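Local coordinates for AlgW protein (Pseudomonas aeruginosa, PDB 7CO3) that probably cleaves proteins as a trimeric HtrA-type serine endopeptidase whose chains join a trypsin-like domain to a peptide-binding PDZ domain, at residues T120-H123 and V124-A128; E266-Q269 and S270-H274; I327-I330 and D331-E334; G338-S341 and M342-A346. The protein carries 1 engineered substitution. One frame throughout, in Å; residues are numbered along the deposited sequence.

Contact 1: residues T120-H123 and V124-A128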
ATOM      1  N   THR B 120      -9.042  12.759  19.427  1.00 24.94           N
ATOM      2  CA  THR B 120      -7.844  11.983  19.100  1.00 26.86           C
ATOM      3  C   THR B 120      -7.975  10.634  19.801  1.00 23.42           C
ATOM      4  O   THR B 120      -8.988  10.367  20.458  1.00 28.25           O
ATOM      5  CB  THR B 120      -6.562  12.725  19.512  1.00 32.36           C
ATOM      6  OG1 THR B 120      -5.430  11.911  19.202  1.00 24.88           O
ATOM      7  CG2 THR B 120      -6.551  13.024  21.056  1.00 24.36           C
ATOM      8  N   ASN B 121      -6.956   9.763  19.675  1.00 26.56           N
ATOM      9  CA  ASN B 121      -6.984   8.489  20.394  1.00 25.76           C
ATOM     10  C   ASN B 121      -6.486   8.609  21.833  1.00 25.38           C
ATOM     11  O   ASN B 121      -5.592   9.397  22.135  1.00 25.24           O
ATOM     12  CB  ASN B 121      -6.119   7.406  19.726  1.00 25.64           C
ATOM     13  CG  ASN B 121      -6.676   6.903  18.400  1.00 27.75           C
ATOM     14  OD1 ASN B 121      -5.931   6.742  17.440  1.00 27.88           O
ATOM     15  ND2 ASN B 121      -7.982   6.665  18.339  1.00 24.70           N
ATOM     16  N   ASN B 122      -7.029   7.751  22.711  1.00 26.44           N
ATOM     17  CA  ASN B 122      -6.532   7.702  24.085  1.00 28.71           C
ATOM     18  C   ASN B 122      -5.047   7.371  24.119  1.00 31.75           C
ATOM     19  O   ASN B 122      -4.276   8.019  24.837  1.00 28.66           O
ATOM     20  CB  ASN B 122      -7.293   6.677  24.930  1.00 32.13           C
ATOM     21  CG  ASN B 122      -6.807   6.664  26.362  1.00 30.40           C
ATOM     22  OD1 ASN B 122      -6.586   7.731  26.949  1.00 30.21           O
ATOM     23  ND2 ASN B 122      -6.590   5.477  26.912  1.00 30.13           N
ATOM     24  N   HIS B 123      -4.619   6.370  23.339  1.00 30.54           N
ATOM     25  CA  HIS B 123      -3.219   5.968  23.427  1.00 30.39           C
ATOM     26  C   HIS B 123      -2.262   7.046  22.969  1.00 29.18           C
ATOM     27  O   HIS B 123      -1.070   6.929  23.248  1.00 36.41           O
ATOM     28  CB  HIS B 123      -2.945   4.684  22.651  1.00 38.71           C
ATOM     29  CG  HIS B 123      -3.074   4.814  21.161  1.00 41.20           C
ATOM     30  ND1 HIS B 123      -1.992   5.070  20.342  1.00 38.94           N
ATOM     31  CD2 HIS B 123      -4.131   4.591  20.333  1.00 35.22           C
ATOM     32  CE1 HIS B 123      -2.386   5.039  19.075  1.00 40.18           C
ATOM     33  NE2 HIS B 123      -3.682   4.762  19.044  1.00 37.84           N
ATOM     34  N   VAL B 124      -2.735   8.092  22.294  1.00 26.70           N
ATOM     35  CA  VAL B 124      -1.813   9.142  21.863  1.00 28.49           C
ATOM     36  C   VAL B 124      -1.491  10.085  23.016  1.00 35.63           C
ATOM     37  O   VAL B 124      -0.350  10.537  23.163  1.00 30.99           O
ATOM     38  CB  VAL B 124      -2.394   9.910  20.661  1.00 26.48           C
ATOM     39  CG1 VAL B 124      -1.661  11.230  20.427  1.00 31.80           C
ATOM     40  CG2 VAL B 124      -2.345   9.067  19.401  1.00 33.83           C
ATOM     41  N   THR B 125      -2.494  10.411  23.837  1.00 33.68           N
ATOM     42  CA  THR B 125      -2.375  11.447  24.856  1.00 34.27           C
ATOM     43  C   THR B 125      -2.312  10.895  26.270  1.00 36.41           C
ATOM     44  O   THR B 125      -2.048  11.661  27.200  1.00 41.34           O
ATOM     45  CB  THR B 125      -3.556  12.421  24.770  1.00 37.52           C
ATOM     46  OG1 THR B 125      -4.769  11.690  24.560  1.00 26.88           O
ATOM     47  CG2 THR B 125      -3.368  13.419  23.655  1.00 33.92           C
ATOM     48  N   ALA B 126      -2.568   9.606  26.451  1.00 36.58           N
ATOM     49  CA  ALA B 126      -2.620   8.981  27.764  1.00 36.53           C
ATOM     50  C   ALA B 126      -1.331   9.228  28.554  1.00 40.05           C
ATOM     51  O   ALA B 126      -0.236   8.880  28.107  1.00 35.69           O
ATOM     52  CB  ALA B 126      -2.867   7.492  27.601  1.00 36.43           C
ATOM     53  N   GLY B 127      -1.465   9.844  29.731  1.00 43.72           N
ATOM     54  CA  GLY B 127      -0.320  10.108  30.566  1.00 40.50           C
ATOM     55  C   GLY B 127       0.581  11.207  30.073  1.00 50.06           C
ATOM     56  O   GLY B 127       1.678  11.390  30.604  1.00 60.84           O
ATOM     57  N   ALA B 128       0.174  11.952  29.066  1.00 44.66           N
ATOM     58  CA  ALA B 128       1.062  12.989  28.589  1.00 54.11           C
ATOM     59  C   ALA B 128       1.109  14.123  29.604  1.00 52.07           C
ATOM     60  O   ALA B 128       0.131  14.410  30.295  1.00 46.20           O
ATOM     61  CB  ALA B 128       0.619  13.495  27.225  1.00 46.17           C
TER
HETATM   62  O   HOH W   1      -5.497  10.572  27.004  1.00 31.43           O
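Asn122 O takes the amide of Ala126 at 2.8 Å, with the donor almost straight ahead of the oxygen (C=O...N 178°). Thr125 N makes a second, weak bond to that oxygen at 3.1 Å. One residue earlier, Asn121 O receives Val124 N at 3.1 Å, but from above the carbonyl plane. A water bridges the side chains of Asn122 and Thr125, three residues apart along this turn: it donates to Asn122 OD1 at 3.0 Å and lies 2.8 Å from Thr125 OG1. The first torsion of Thr125 (42°) tucks OG1 between its own N and carbonyl carbon, on the side where the water sits. The backbone bonds belong to the short helix 122-125, which follows barrel strand 117-120 of the trypsin-like domain. As in relatives, His123 is probably the histidine of the catalytic triad: its backbone N is hydrogen-bonded to Asp153 OD1, its side chain touches Ala227, an engineered residue, and the neighbouring Asn121 ND2 is held by Asp153 O and Thr243 OG1. A type II turn then carries the chain on from Thr125 to Ala128. Thr120 CG2 and Thr125 CG2 meet tip to tip at 4.1 Å. Thr120 OG1, itself bonded to Ser108 O, passes Val124 CB at 3.9 Å, and all three side chains touch Leu69, Thr120 and Thr125 also Leu157.

Contact 2: residues E266-Q269 and S270-H274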
ATOM      1  N   GLU B 266     -20.749  10.188  20.146  1.00 38.46           N
ATOM      2  CA  GLU B 266     -21.318   9.846  21.453  1.00 45.58           C
ATOM      3  C   GLU B 266     -20.305  10.089  22.560  1.00 43.71           C
ATOM      4  O   GLU B 266     -20.506  10.948  23.437  1.00 44.29           O
ATOM      5  CB  GLU B 266     -21.718   8.369  21.498  1.00 49.69           C
ATOM      6  CG  GLU B 266     -23.073   7.967  20.967  1.00 83.84           C
ATOM      7  CD  GLU B 266     -23.111   6.473  20.687  1.00115.50           C
ATOM      8  OE1 GLU B 266     -22.871   5.686  21.628  1.00127.79           O
ATOM      9  OE2 GLU B 266     -23.333   6.086  19.521  1.00126.35           O
ATOM     10  N   VAL B 267     -19.197   9.330  22.512  1.00 42.76           N
ATOM     11  CA  VAL B 267     -18.079   9.467  23.438  1.00 33.10           C
ATOM     12  C   VAL B 267     -17.691  10.926  23.628  1.00 28.61           C
ATOM     13  O   VAL B 267     -17.584  11.398  24.767  1.00 32.59           O
ATOM     14  CB  VAL B 267     -16.895   8.627  22.930  1.00 27.01           C
ATOM     15  CG1 VAL B 267     -15.599   9.000  23.672  1.00 30.47           C
ATOM     16  CG2 VAL B 267     -17.214   7.145  23.039  1.00 30.34           C
ATOM     17  N   MET B 268     -17.485  11.662  22.530  1.00 27.06           N
ATOM     18  CA  MET B 268     -17.060  13.059  22.631  1.00 28.95           C
ATOM     19  C   MET B 268     -18.069  13.897  23.416  1.00 39.33           C
ATOM     20  O   MET B 268     -17.691  14.702  24.271  1.00 33.49           O
ATOM     21  CB  MET B 268     -16.899  13.684  21.257  1.00 31.94           C
ATOM     22  CG  MET B 268     -16.357  15.085  21.295  1.00 33.95           C
ATOM     23  SD  MET B 268     -16.462  15.887  19.713  1.00 39.03           S
ATOM     24  CE  MET B 268     -18.095  15.400  19.181  1.00 45.93           C
ATOM     25  N   GLN B 269     -19.353  13.750  23.091  1.00 41.88           N
ATOM     26  CA  GLN B 269     -20.396  14.532  23.751  1.00 50.39           C
ATOM     27  C   GLN B 269     -20.418  14.269  25.254  1.00 39.96           C
ATOM     28  O   GLN B 269     -20.467  15.212  26.053  1.00 43.04           O
ATOM     29  CB  GLN B 269     -21.747  14.256  23.082  1.00 56.31           C
ATOM     30  CG  GLN B 269     -21.842  14.978  21.719  1.00 72.38           C
ATOM     31  CD  GLN B 269     -22.779  14.354  20.677  1.00 74.72           C
ATOM     32  OE1 GLN B 269     -22.750  14.748  19.506  1.00 65.78           O
ATOM     33  NE2 GLN B 269     -23.621  13.403  21.091  1.00 74.78           N
ATOM     34  N   SER B 270     -20.322  13.000  25.657  1.00 41.55           N
ATOM     35  CA  SER B 270     -20.373  12.680  27.080  1.00 41.86           C
ATOM     36  C   SER B 270     -19.124  13.135  27.821  1.00 43.83           C
ATOM     37  O   SER B 270     -19.202  13.503  29.003  1.00 46.74           O
ATOM     38  CB  SER B 270     -20.586  11.207  27.307  1.00 37.48           C
ATOM     39  OG  SER B 270     -21.177  11.047  28.581  1.00 58.05           O
ATOM     40  N   ILE B 271     -17.957  13.066  27.177  1.00 41.18           N
ATOM     41  CA  ILE B 271     -16.741  13.536  27.830  1.00 40.26           C
ATOM     42  C   ILE B 271     -16.827  15.031  28.054  1.00 40.08           C
ATOM     43  O   ILE B 271     -16.472  15.539  29.124  1.00 41.12           O
ATOM     44  CB  ILE B 271     -15.494  13.151  27.002  1.00 45.19           C
ATOM     45  CG1 ILE B 271     -15.169  11.668  27.207  1.00 41.55           C
ATOM     46  CG2 ILE B 271     -14.276  14.016  27.388  1.00 38.39           C
ATOM     47  CD1 ILE B 271     -14.142  11.094  26.188  1.00 39.17           C
ATOM     48  N   ILE B 272     -17.318  15.758  27.054  1.00 36.93           N
ATOM     49  CA  ILE B 272     -17.458  17.193  27.193  1.00 43.87           C
ATOM     50  C   ILE B 272     -18.404  17.522  28.348  1.00 48.20           C
ATOM     51  O   ILE B 272     -18.225  18.521  29.049  1.00 41.45           O
ATOM     52  CB  ILE B 272     -17.906  17.794  25.845  1.00 39.67           C
ATOM     53  CG1 ILE B 272     -16.846  17.502  24.762  1.00 38.71           C
ATOM     54  CG2 ILE B 272     -18.124  19.293  25.948  1.00 37.93           C
ATOM     55  CD1 ILE B 272     -16.776  18.530  23.634  1.00 31.62           C
ATOM     56  N   GLU B 273     -19.364  16.633  28.618  1.00 46.73           N
ATOM     57  CA  GLU B 273     -20.421  16.937  29.574  1.00 57.52           C
ATOM     58  C   GLU B 273     -20.054  16.481  30.972  1.00 60.17           C
ATOM     59  O   GLU B 273     -20.203  17.238  31.939  1.00 74.75           O
ATOM     60  CB  GLU B 273     -21.728  16.276  29.134  1.00 54.63           C
ATOM     61  CG  GLU B 273     -22.556  17.109  28.173  1.00 63.86           C
ATOM     62  CD  GLU B 273     -23.549  17.991  28.905  1.00 75.63           C
ATOM     63  OE1 GLU B 273     -24.165  17.507  29.881  1.00 90.44           O
ATOM     64  OE2 GLU B 273     -23.712  19.166  28.516  1.00 84.87           O
ATOM     65  N   HIS B 274     -19.551  15.261  31.086  1.00 58.74           N
ATOM     66  CA  HIS B 274     -19.364  14.587  32.353  1.00 70.78           C
ATOM     67  C   HIS B 274     -17.913  14.192  32.611  1.00 64.99           C
ATOM     68  O   HIS B 274     -17.637  13.493  33.591  1.00 76.32           O
ATOM     69  CB  HIS B 274     -20.326  13.390  32.386  1.00 61.31           C
ATOM     70  CG  HIS B 274     -21.705  13.736  31.891  1.00 60.61           C
ATOM     71  ND1 HIS B 274     -22.213  13.291  30.689  1.00 55.47           N
ATOM     72  CD2 HIS B 274     -22.660  14.539  32.419  1.00 65.78           C
ATOM     73  CE1 HIS B 274     -23.430  13.778  30.513  1.00 57.35           C
ATOM     74  NE2 HIS B 274     -23.722  14.546  31.546  1.00 63.95           N
TER
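The last two turns of helix 261-274, which lies against the barrel strands of the trypsin-like domain, bring Val267 and Met268 next to Ile271 and Ile272. Regular i to i+4 bonds hold the backbone: Ser270 N reaches Glu266 O at 3.0 Å, and Ile271 N reaches Val267 O at the same length, each nearly in line with its carbonyl. Ile272 N follows on Met268 O, whereas the next bond, Glu273 N to Gln269 O, is bent (126° at the hydrogen) and weak, but His274 N to Ser270 O is again short at 2.7 Å. On the buried side, Val267 and Ile271 lie alongside each other and point the same way, with Val267 CG1 3.6 Å from Ile271 CD1. This pair packs on Leu154, Val156 and Asp149. Met268 and Ile272 run side by side in the same manner, but more loosely, with Met268 CG 4.2 Å from Ile272 CD1; Leu119 and Tyr117 receive them. Ile272 CG1 points back along the helix (chi1 -61°) and comes within 3.0 Å of Met268 O, a close approach. The outer side is polar: Ser270 OG, which also has a weak bond to Gln276 O, is hydrogen-bonded to His274 ND1 at 3.2 Å, at the ring's edge and in its plane. Over the centre of one face of that ring, 3.3 Å above it, sits Glu273 CB.

Contact 3: residues I327-I330 and D331-E334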
ATOM      1  N   ILE B 327     -28.153 -16.665  31.238  1.00101.65           N
ATOM      2  CA  ILE B 327     -28.942 -15.438  31.296  1.00101.23           C
ATOM      3  C   ILE B 327     -29.933 -15.467  30.149  1.00103.39           C
ATOM      4  O   ILE B 327     -29.542 -15.453  28.973  1.00 90.54           O
ATOM      5  CB  ILE B 327     -28.069 -14.169  31.224  1.00 93.86           C
ATOM      6  CG1 ILE B 327     -27.553 -13.719  32.593  1.00 92.66           C
ATOM      7  CG2 ILE B 327     -28.867 -13.008  30.732  1.00 91.09           C
ATOM      8  CD1 ILE B 327     -26.775 -14.726  33.382  1.00 92.63           C
ATOM      9  N   LEU B 328     -31.213 -15.541  30.509  1.00 97.30           N
ATOM     10  CA  LEU B 328     -32.327 -15.345  29.597  1.00 91.41           C
ATOM     11  C   LEU B 328     -32.542 -13.869  29.294  1.00 87.69           C
ATOM     12  O   LEU B 328     -32.694 -13.489  28.132  1.00 82.67           O
ATOM     13  CB  LEU B 328     -33.608 -15.939  30.210  1.00 85.35           C
ATOM     14  CG  LEU B 328     -33.791 -17.453  30.263  1.00 85.16           C
ATOM     15  CD1 LEU B 328     -33.521 -17.952  31.666  1.00 91.84           C
ATOM     16  CD2 LEU B 328     -35.153 -17.906  29.755  1.00 85.87           C
ATOM     17  N   THR B 329     -32.495 -13.025  30.317  1.00 85.20           N
ATOM     18  CA  THR B 329     -33.129 -11.724  30.265  1.00 78.99           C
ATOM     19  C   THR B 329     -32.391 -10.784  31.211  1.00 83.26           C
ATOM     20  O   THR B 329     -32.115 -11.145  32.358  1.00 80.43           O
ATOM     21  CB  THR B 329     -34.623 -11.866  30.657  1.00 72.92           C
ATOM     22  OG1 THR B 329     -35.396 -12.342  29.541  1.00 71.52           O
ATOM     23  CG2 THR B 329     -35.186 -10.570  31.150  1.00 76.07           C
ATOM     24  N   ILE B 330     -32.050  -9.589  30.721  1.00 75.63           N
ATOM     25  CA  ILE B 330     -31.492  -8.522  31.553  1.00 77.86           C
ATOM     26  C   ILE B 330     -32.240  -7.235  31.220  1.00 77.80           C
ATOM     27  O   ILE B 330     -32.310  -6.837  30.047  1.00 89.50           O
ATOM     28  CB  ILE B 330     -29.963  -8.341  31.372  1.00 78.19           C
ATOM     29  CG1 ILE B 330     -29.432  -7.049  32.010  1.00 73.73           C
ATOM     30  CG2 ILE B 330     -29.524  -8.526  29.941  1.00 77.83           C
ATOM     31  CD1 ILE B 330     -27.922  -7.062  32.164  1.00 70.18           C
ATOM     32  N   ASP B 331     -32.785  -6.583  32.255  1.00 78.68           N
ATOM     33  CA  ASP B 331     -33.663  -5.423  32.109  1.00 89.22           C
ATOM     34  C   ASP B 331     -34.799  -5.757  31.143  1.00 75.97           C
ATOM     35  O   ASP B 331     -35.190  -4.954  30.293  1.00 68.80           O
ATOM     36  CB  ASP B 331     -32.862  -4.189  31.672  1.00 89.81           C
ATOM     37  CG  ASP B 331     -33.727  -2.968  31.461  1.00 99.11           C
ATOM     38  OD1 ASP B 331     -34.404  -2.572  32.428  1.00100.48           O
ATOM     39  OD2 ASP B 331     -33.711  -2.407  30.335  1.00 93.10           O
ATOM     40  N   LYS B 332     -35.271  -6.997  31.232  1.00 75.97           N
ATOM     41  CA  LYS B 332     -36.388  -7.514  30.449  1.00 68.52           C
ATOM     42  C   LYS B 332     -36.029  -7.841  29.009  1.00 72.56           C
ATOM     43  O   LYS B 332     -36.808  -8.520  28.330  1.00 63.32           O
ATOM     44  CB  LYS B 332     -37.575  -6.559  30.453  1.00 66.48           C
ATOM     45  CG  LYS B 332     -38.117  -6.323  31.828  1.00 70.06           C
ATOM     46  CD  LYS B 332     -37.811  -7.570  32.645  1.00 83.68           C
ATOM     47  CE  LYS B 332     -38.871  -7.884  33.612  1.00 82.82           C
ATOM     48  NZ  LYS B 332     -38.320  -7.034  34.790  1.00 81.50           N
ATOM     49  N   GLN B 333     -34.885  -7.344  28.521  1.00 74.87           N
ATOM     50  CA  GLN B 333     -34.462  -7.613  27.152  1.00 71.41           C
ATOM     51  C   GLN B 333     -33.578  -8.848  27.112  1.00 73.60           C
ATOM     52  O   GLN B 333     -32.540  -8.905  27.785  1.00 70.50           O
ATOM     53  CB  GLN B 333     -33.732  -6.425  26.540  1.00 72.78           C
ATOM     54  CG  GLN B 333     -34.598  -5.177  26.385  1.00 75.08           C
ATOM     55  CD  GLN B 333     -35.174  -5.055  24.992  1.00 88.40           C
ATOM     56  OE1 GLN B 333     -36.302  -5.490  24.739  1.00 95.13           O
ATOM     57  NE2 GLN B 333     -34.445  -4.391  24.091  1.00 76.63           N
ATOM     58  N   GLU B 334     -33.991  -9.819  26.301  1.00 72.14           N
ATOM     59  CA  GLU B 334     -33.235 -11.046  26.107  1.00 77.09           C
ATOM     60  C   GLU B 334     -31.817 -10.740  25.651  1.00 83.99           C
ATOM     61  O   GLU B 334     -31.613  -9.980  24.697  1.00 81.89           O
ATOM     62  CB  GLU B 334     -33.940 -11.902  25.059  1.00 80.27           C
ATOM     63  CG  GLU B 334     -33.844 -13.377  25.304  1.00 81.10           C
ATOM     64  CD  GLU B 334     -32.712 -14.026  24.532  1.00 89.61           C
ATOM     65  OE1 GLU B 334     -32.724 -13.955  23.284  1.00 91.44           O
ATOM     66  OE2 GLU B 334     -31.811 -14.611  25.178  1.00 92.38           O
TER
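Gln333 N gives its hydrogen to Ile330 O at 3.0 Å, and Gln333 O takes the hydrogen of Ile330 N at 3.1 Å. The first bond is bent (139° at the hydrogen), the second close to straight (175°), and both donors stand above the carbonyl planes. Together they make Ile330 and Gln333 an antiparallel hydrogen-bonded pair joined by a type I' turn, a two-residue beta hairpin whose corner residues, Asp331 and Lys332, both have positive phi. On the face of the hairpin away from Ile330 and Gln333, Thr329, with CG2 opposite its backbone N (OG1 at chi1 -80°), presses this methyl to 3.4 Å from Lys332 CA, tighter than usual carbon contact. Farther from the turn, Glu334 lies against Leu328 O: its CA makes a CH...O contact of 3.2 Å, and its CG comes to 3.1 Å from the same oxygen. Lys332 NZ is bonded to Ser355 OG on the adjacent strand. Within the PDZ domain, strand 327-330 runs between 353-358 and the edge strand 333-334; Ile330 turns inward onto Ile356 and Val345, while Gln333 on the same face touches Gln344 of helix 338-346.

Contact 4: residues G338-S341 and M342-A346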
ATOM      1  N   GLY B 338     -23.640 -11.631  22.858  1.00 99.96           N
ATOM      2  CA  GLY B 338     -22.751 -11.054  23.845  1.00 97.00           C
ATOM      3  C   GLY B 338     -22.462  -9.589  23.599  1.00 96.15           C
ATOM      4  O   GLY B 338     -22.497  -8.780  24.530  1.00 93.56           O
ATOM      5  N   ARG B 339     -22.163  -9.222  22.348  1.00 98.43           N
ATOM      6  CA  ARG B 339     -21.758  -7.843  22.080  1.00 94.90           C
ATOM      7  C   ARG B 339     -22.942  -6.888  22.177  1.00 96.73           C
ATOM      8  O   ARG B 339     -22.842  -5.827  22.804  1.00102.20           O
ATOM      9  CB  ARG B 339     -21.054  -7.746  20.718  1.00 97.25           C
ATOM     10  CG  ARG B 339     -21.929  -7.627  19.476  1.00108.79           C
ATOM     11  CD  ARG B 339     -21.488  -8.640  18.438  1.00120.15           C
ATOM     12  NE  ARG B 339     -22.102  -8.414  17.136  1.00132.84           N
ATOM     13  CZ  ARG B 339     -21.758  -9.064  16.031  1.00138.73           C
ATOM     14  NH1 ARG B 339     -20.803  -9.985  16.070  1.00145.09           N
ATOM     15  NH2 ARG B 339     -22.372  -8.793  14.888  1.00134.52           N
ATOM     16  N   ARG B 340     -24.078  -7.271  21.586  1.00 97.11           N
ATOM     17  CA  ARG B 340     -25.331  -6.567  21.814  1.00 91.31           C
ATOM     18  C   ARG B 340     -25.536  -6.248  23.291  1.00 92.21           C
ATOM     19  O   ARG B 340     -25.886  -5.120  23.651  1.00102.14           O
ATOM     20  CB  ARG B 340     -26.477  -7.415  21.307  1.00 98.89           C
ATOM     21  CG  ARG B 340     -27.840  -6.802  21.461  1.00101.78           C
ATOM     22  CD  ARG B 340     -28.481  -6.730  20.110  1.00114.10           C
ATOM     23  NE  ARG B 340     -29.900  -6.419  20.154  1.00124.40           N
ATOM     24  CZ  ARG B 340     -30.387  -5.209  19.925  1.00125.57           C
ATOM     25  NH1 ARG B 340     -31.695  -4.995  19.955  1.00127.72           N
ATOM     26  NH2 ARG B 340     -29.556  -4.209  19.671  1.00126.23           N
ATOM     27  N   SER B 341     -25.324  -7.233  24.165  1.00 87.56           N
ATOM     28  CA  SER B 341     -25.764  -7.101  25.552  1.00 82.64           C
ATOM     29  C   SER B 341     -24.822  -6.215  26.347  1.00 76.49           C
ATOM     30  O   SER B 341     -25.269  -5.478  27.235  1.00 76.94           O
ATOM     31  CB  SER B 341     -25.869  -8.465  26.192  1.00 93.50           C
ATOM     32  OG  SER B 341     -26.525  -9.329  25.301  1.00102.32           O
ATOM     33  N   MET B 342     -23.513  -6.314  26.077  1.00 76.72           N
ATOM     34  CA  MET B 342     -22.569  -5.308  26.551  1.00 71.12           C
ATOM     35  C   MET B 342     -23.110  -3.922  26.303  1.00 67.57           C
ATOM     36  O   MET B 342     -23.087  -3.057  27.184  1.00 54.89           O
ATOM     37  CB  MET B 342     -21.251  -5.398  25.806  1.00 73.68           C
ATOM     38  CG  MET B 342     -20.544  -6.695  25.734  1.00 79.01           C
ATOM     39  SD  MET B 342     -18.876  -6.172  25.329  1.00 72.61           S
ATOM     40  CE  MET B 342     -18.534  -5.145  26.747  1.00 59.78           C
ATOM     41  N   ASN B 343     -23.555  -3.680  25.076  1.00 74.36           N
ATOM     42  CA  ASN B 343     -23.951  -2.334  24.702  1.00 65.31           C
ATOM     43  C   ASN B 343     -25.155  -1.896  25.517  1.00 59.85           C
ATOM     44  O   ASN B 343     -25.089  -0.891  26.233  1.00 55.75           O
ATOM     45  CB  ASN B 343     -24.206  -2.272  23.201  1.00 66.91           C
ATOM     46  CG  ASN B 343     -22.916  -2.401  22.401  1.00 67.54           C
ATOM     47  OD1 ASN B 343     -21.831  -2.105  22.908  1.00 71.59           O
ATOM     48  ND2 ASN B 343     -23.023  -2.870  21.162  1.00 68.96           N
ATOM     49  N   GLN B 344     -26.231  -2.697  25.487  1.00 65.73           N
ATOM     50  CA  GLN B 344     -27.427  -2.412  26.274  1.00 66.77           C
ATOM     51  C   GLN B 344     -27.071  -2.102  27.720  1.00 56.49           C
ATOM     52  O   GLN B 344     -27.409  -1.033  28.234  1.00 53.03           O
ATOM     53  CB  GLN B 344     -28.407  -3.588  26.169  1.00 63.40           C
ATOM     54  CG  GLN B 344     -29.033  -3.754  24.765  1.00 65.44           C
ATOM     55  CD  GLN B 344     -30.185  -4.764  24.719  1.00 74.15           C
ATOM     56  OE1 GLN B 344     -31.076  -4.753  25.569  1.00 73.15           O
ATOM     57  NE2 GLN B 344     -30.159  -5.650  23.729  1.00 81.02           N
ATOM     58  N   VAL B 345     -26.337  -2.997  28.376  1.00 59.43           N
ATOM     59  CA  VAL B 345     -25.947  -2.725  29.752  1.00 56.35           C
ATOM     60  C   VAL B 345     -25.141  -1.439  29.827  1.00 65.80           C
ATOM     61  O   VAL B 345     -25.270  -0.661  30.779  1.00 57.63           O
ATOM     62  CB  VAL B 345     -25.162  -3.910  30.335  1.00 58.26           C
ATOM     63  CG1 VAL B 345     -24.746  -3.613  31.779  1.00 66.27           C
ATOM     64  CG2 VAL B 345     -25.969  -5.155  30.227  1.00 60.43           C
ATOM     65  N   ALA B 346     -24.294  -1.193  28.825  1.00 58.76           N
ATOM     66  CA  ALA B 346     -23.502   0.030  28.828  1.00 58.43           C
ATOM     67  C   ALA B 346     -24.405   1.252  28.819  1.00 55.10           C
ATOM     68  O   ALA B 346     -24.179   2.204  29.573  1.00 50.32           O
ATOM     69  CB  ALA B 346     -22.544   0.052  27.633  1.00 54.85           C
TER
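Gln344 leaves the helix over Arg340, its CB 3.8 Å from Ser341 O and its CG 3.6 Å from Arg340 O. With CG opposite its own carbonyl carbon (chi1 -69°) and the chain extended beyond, the amide is sent back along the helix. There NE2 lies 3.4 Å from Arg340 CG and 3.7 Å from Arg340 NE. It sits over one face of the guanidinium, off toward the rim, and the two flat groups are turned 63° apart, so they cross and do not stack. Arg340 bends at its second torsion (123°) to come beneath the amide. The backbone below is regular: Gln344 N to Arg340 O is 3.1 Å and in the carbonyl plane, and Val345 N to Ser341 O is 2.9 Å. On another side of the helix, Val345 CG2 closes to 3.1 Å from Ser341 O, and Met342 CG folds back over Gly338 O. Ser341 OG is bonded to Asp337 O, just before this helix. Helix 338-346 is the one that flanks the peptide groove of PDZ domains: Ser341, Met342 and Val345 pack on an aromatic side chain of the bound peptide, Met342 also touches Thr211 and Tyr212 of the protease domain, and Ala346 bonds through its backbone to Gly280.

Contacts 1 and 2 belong to the protease half, their centres about 16 Å apart, and do not touch. Both lean on strand 154-158, contact 1 from helix 122-125 beside the probable catalytic site, contact 2 from helix 261-274. Contacts 3 and 4 share the PDZ domain and touch, strand 327-330 and its hairpin partner lying against helix 338-346. Contacts 1, 2 and 4 are partly buried, whereas contact 3 is a surface hairpin. Chemistry follows place: contact 1 combines a short helical turn with a bridging water, contact 2 pairs aliphatic chains against the barrel, contact 3 rests on reciprocal strand bonds, and contact 4 sets polar chains on one side and peptide-facing residues on another.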